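PDB 4W4T: MxaA from Stigmatella aurantiaca, which uses NADPH in its terminal reductase domain, the part present here, to reductively release the product of the myxalamid polyketide-nonribosomal peptide assembly line. Local coordinates for residues 326-331 against 406-411. Numbering follows the deposited sequence.
Sequences RAFGYG and YLSSLV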
loop_
_atom_site.group_PDB
_atom_site.type_symbol
_atom_site.label_atom_id
_atom_site.label_comp_id
_atom_site.label_asym_id
_atom_site.label_seq_id
_atom_site.Cartn_x
_atom_site.Cartn_y
_atom_site.Cartn_z
ATOM N N ARG A 326 10.045 -10.080 -25.747
ATOM C CA ARG A 326 9.615 -9.706 -27.098
ATOM C C ARG A 326 9.522 -10.937 -27.976
ATOM O O ARG A 326 8.635 -11.039 -28.829
ATOM C CB ARG A 326 10.575 -8.703 -27.744
ATOM C CG ARG A 326 10.624 -7.366 -27.039
ATOM C CD ARG A 326 11.446 -6.359 -27.828
ATOM N NE ARG A 326 11.764 -5.208 -26.991
ATOM C CZ ARG A 326 12.930 -5.049 -26.376
ATOM N NH1 ARG A 326 13.893 -5.950 -26.533
ATOM N NH2 ARG A 326 13.144 -3.982 -25.624
ATOM N N ALA A 327 10.466 -11.852 -27.790
ATOM C CA ALA A 327 10.512 -13.045 -28.632
ATOM C C ALA A 327 9.270 -13.888 -28.390
ATOM O O ALA A 327 8.727 -14.500 -29.308
ATOM C CB ALA A 327 11.779 -13.844 -28.370
ATOM N N PHE A 328 8.802 -13.889 -27.146
ATOM C CA PHE A 328 7.557 -14.556 -26.819
ATOM C C PHE A 328 6.376 -13.838 -27.457
ATOM O O PHE A 328 5.365 -14.458 -27.762
ATOM C CB PHE A 328 7.365 -14.631 -25.297
ATOM C CG PHE A 328 6.147 -15.402 -24.888
ATOM C CD1 PHE A 328 6.178 -16.786 -24.842
ATOM C CD2 PHE A 328 4.969 -14.752 -24.579
ATOM C CE1 PHE A 328 5.051 -17.512 -24.461
ATOM C CE2 PHE A 328 3.837 -15.467 -24.200
ATOM C CZ PHE A 328 3.880 -16.847 -24.148
ATOM N N GLY A 329 6.488 -12.524 -27.646
ATOM C CA GLY A 329 5.467 -11.794 -28.375
ATOM C C GLY A 329 4.980 -10.491 -27.768
ATOM O O GLY A 329 4.036 -9.887 -28.283
ATOM N N TYR A 330 5.607 -10.049 -26.682
ATOM C CA TYR A 330 5.174 -8.826 -26.018
ATOM C C TYR A 330 6.038 -7.634 -26.403
ATOM O O TYR A 330 7.259 -7.674 -26.277
ATOM C CB TYR A 330 5.205 -8.999 -24.500
ATOM C CG TYR A 330 4.206 -10.006 -23.977
ATOM C CD1 TYR A 330 2.851 -9.847 -24.213
ATOM C CD2 TYR A 330 4.619 -11.104 -23.231
ATOM C CE1 TYR A 330 1.933 -10.758 -23.740
ATOM C CE2 TYR A 330 3.708 -12.026 -22.759
ATOM C CZ TYR A 330 2.362 -11.841 -23.017
ATOM O OH TYR A 330 1.444 -12.743 -22.541
ATOM N N GLY A 331 5.404 -6.562 -26.856
ATOM C CA GLY A 331 6.142 -5.346 -27.137
ATOM C C GLY A 331 6.660 -4.685 -25.875
ATOM O O GLY A 331 5.945 -4.588 -24.884
ATOM N N TYR A 406 7.717 -19.783 -18.543
ATOM C CA TYR A 406 7.072 -18.921 -17.542
ATOM C C TYR A 406 5.879 -18.178 -18.125
ATOM O O TYR A 406 4.766 -18.259 -17.606
ATOM C CB TYR A 406 8.077 -17.913 -16.979
ATOM C CG TYR A 406 9.133 -18.481 -16.045
ATOM C CD1 TYR A 406 9.060 -19.788 -15.576
ATOM C CD2 TYR A 406 10.192 -17.692 -15.610
ATOM C CE1 TYR A 406 10.020 -20.292 -14.711
ATOM C CE2 TYR A 406 11.152 -18.183 -14.733
ATOM C CZ TYR A 406 11.057 -19.479 -14.280
ATOM O OH TYR A 406 11.997 -19.969 -13.395
ATOM N N LEU A 407 6.104 -17.444 -19.214
ATOM C CA LEU A 407 5.028 -16.663 -19.803
ATOM C C LEU A 407 3.857 -17.544 -20.272
ATOM O O LEU A 407 2.710 -17.164 -20.100
ATOM C CB LEU A 407 5.567 -15.818 -20.963
ATOM C CG LEU A 407 6.602 -14.773 -20.536
ATOM C CD1 LEU A 407 7.146 -13.980 -21.743
ATOM C CD2 LEU A 407 6.016 -13.826 -19.499
ATOM N N SER A 408 4.146 -18.712 -20.852
ATOM C CA SER A 408 3.082 -19.600 -21.342
ATOM C C SER A 408 2.133 -20.022 -20.210
ATOM O O SER A 408 0.910 -20.048 -20.383
ATOM C CB SER A 408 3.670 -20.849 -22.015
ATOM O OG SER A 408 4.571 -20.508 -23.070
ATOM N N SER A 409 2.713 -20.330 -19.055
ATOM C CA SER A 409 1.938 -20.685 -17.869
ATOM C C SER A 409 1.082 -19.514 -17.376
ATOM O O SER A 409 -0.093 -19.690 -17.053
ATOM C CB SER A 409 2.869 -21.167 -16.754
ATOM O OG SER A 409 2.130 -21.474 -15.571
ATOM N N LEU A 410 1.659 -18.315 -17.332
ATOM C CA LEU A 410 0.917 -17.138 -16.913
ATOM C C LEU A 410 -0.240 -16.833 -17.850
ATOM O O LEU A 410 -1.300 -16.402 -17.400
ATOM C CB LEU A 410 1.841 -15.921 -16.813
ATOM C CG LEU A 410 2.939 -16.096 -15.764
ATOM C CD1 LEU A 410 3.912 -14.932 -15.814
ATOM C CD2 LEU A 410 2.318 -16.235 -14.381
ATOM N N VAL A 411 -0.037 -17.043 -19.152
ATOM C CA VAL A 411 -1.123 -16.858 -20.114
ATOM C C VAL A 411 -2.197 -17.922 -19.889
ATOM O O VAL A 411 -3.386 -17.607 -19.837
ATOM C CB VAL A 411 -0.624 -16.915 -21.582
ATOM C CG1 VAL A 411 -1.799 -16.980 -22.548
ATOM C CG2 VAL A 411 0.229 -15.712 -21.894
#
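F328 lays one face of its ring over the side chain of L407. The L407 CB atom sits 3.6 Å from the F328 ring centroid and 8° off the ring normal, so it sits almost over the ring centre, a CH-pi contact. L407 CD1 reaches further back along F328, to 3.6 Å from F328 CG, and also touches F328 CB. The two side chains run past each other in opposite directions. F328 holds CG anti to the backbone N (chi1 -176°), which carries the ring out to the helix 400-412. At the ring edge, S408 OG lies 3.3 Å from F328 CE1, near the ring plane. This hydroxyl is hydrogen-bonded to S404 O, one turn earlier in its own helix. V411 CG2 meets the rim on the other side of CZ, more loosely, 4.3 Å from F328 CE2.

Y330 follows the helix end and adds a second aromatic ring. L407 CD1 lies at its edge, 4.1 Å from Y330 CE2, so this methyl packs against both rings. Y330 OH touches V411 CG2 at 3.3 Å and is hydrogen-bonded to K417 O. That bond ties the tyrosine to the C-terminal tail. G329, with phi 134°, breaks the helical path between the two aromatic residues.

The contact is mainly apolar packing, away from the NADPH site. P419 of the tail also touches F328 and Y330. The whole patch joins the C-terminal end of helix 318-328, just before strand 333-336, to the last turns of helix 400-412, in the mostly helical C-terminal part beyond the parallel Rossmann sheet.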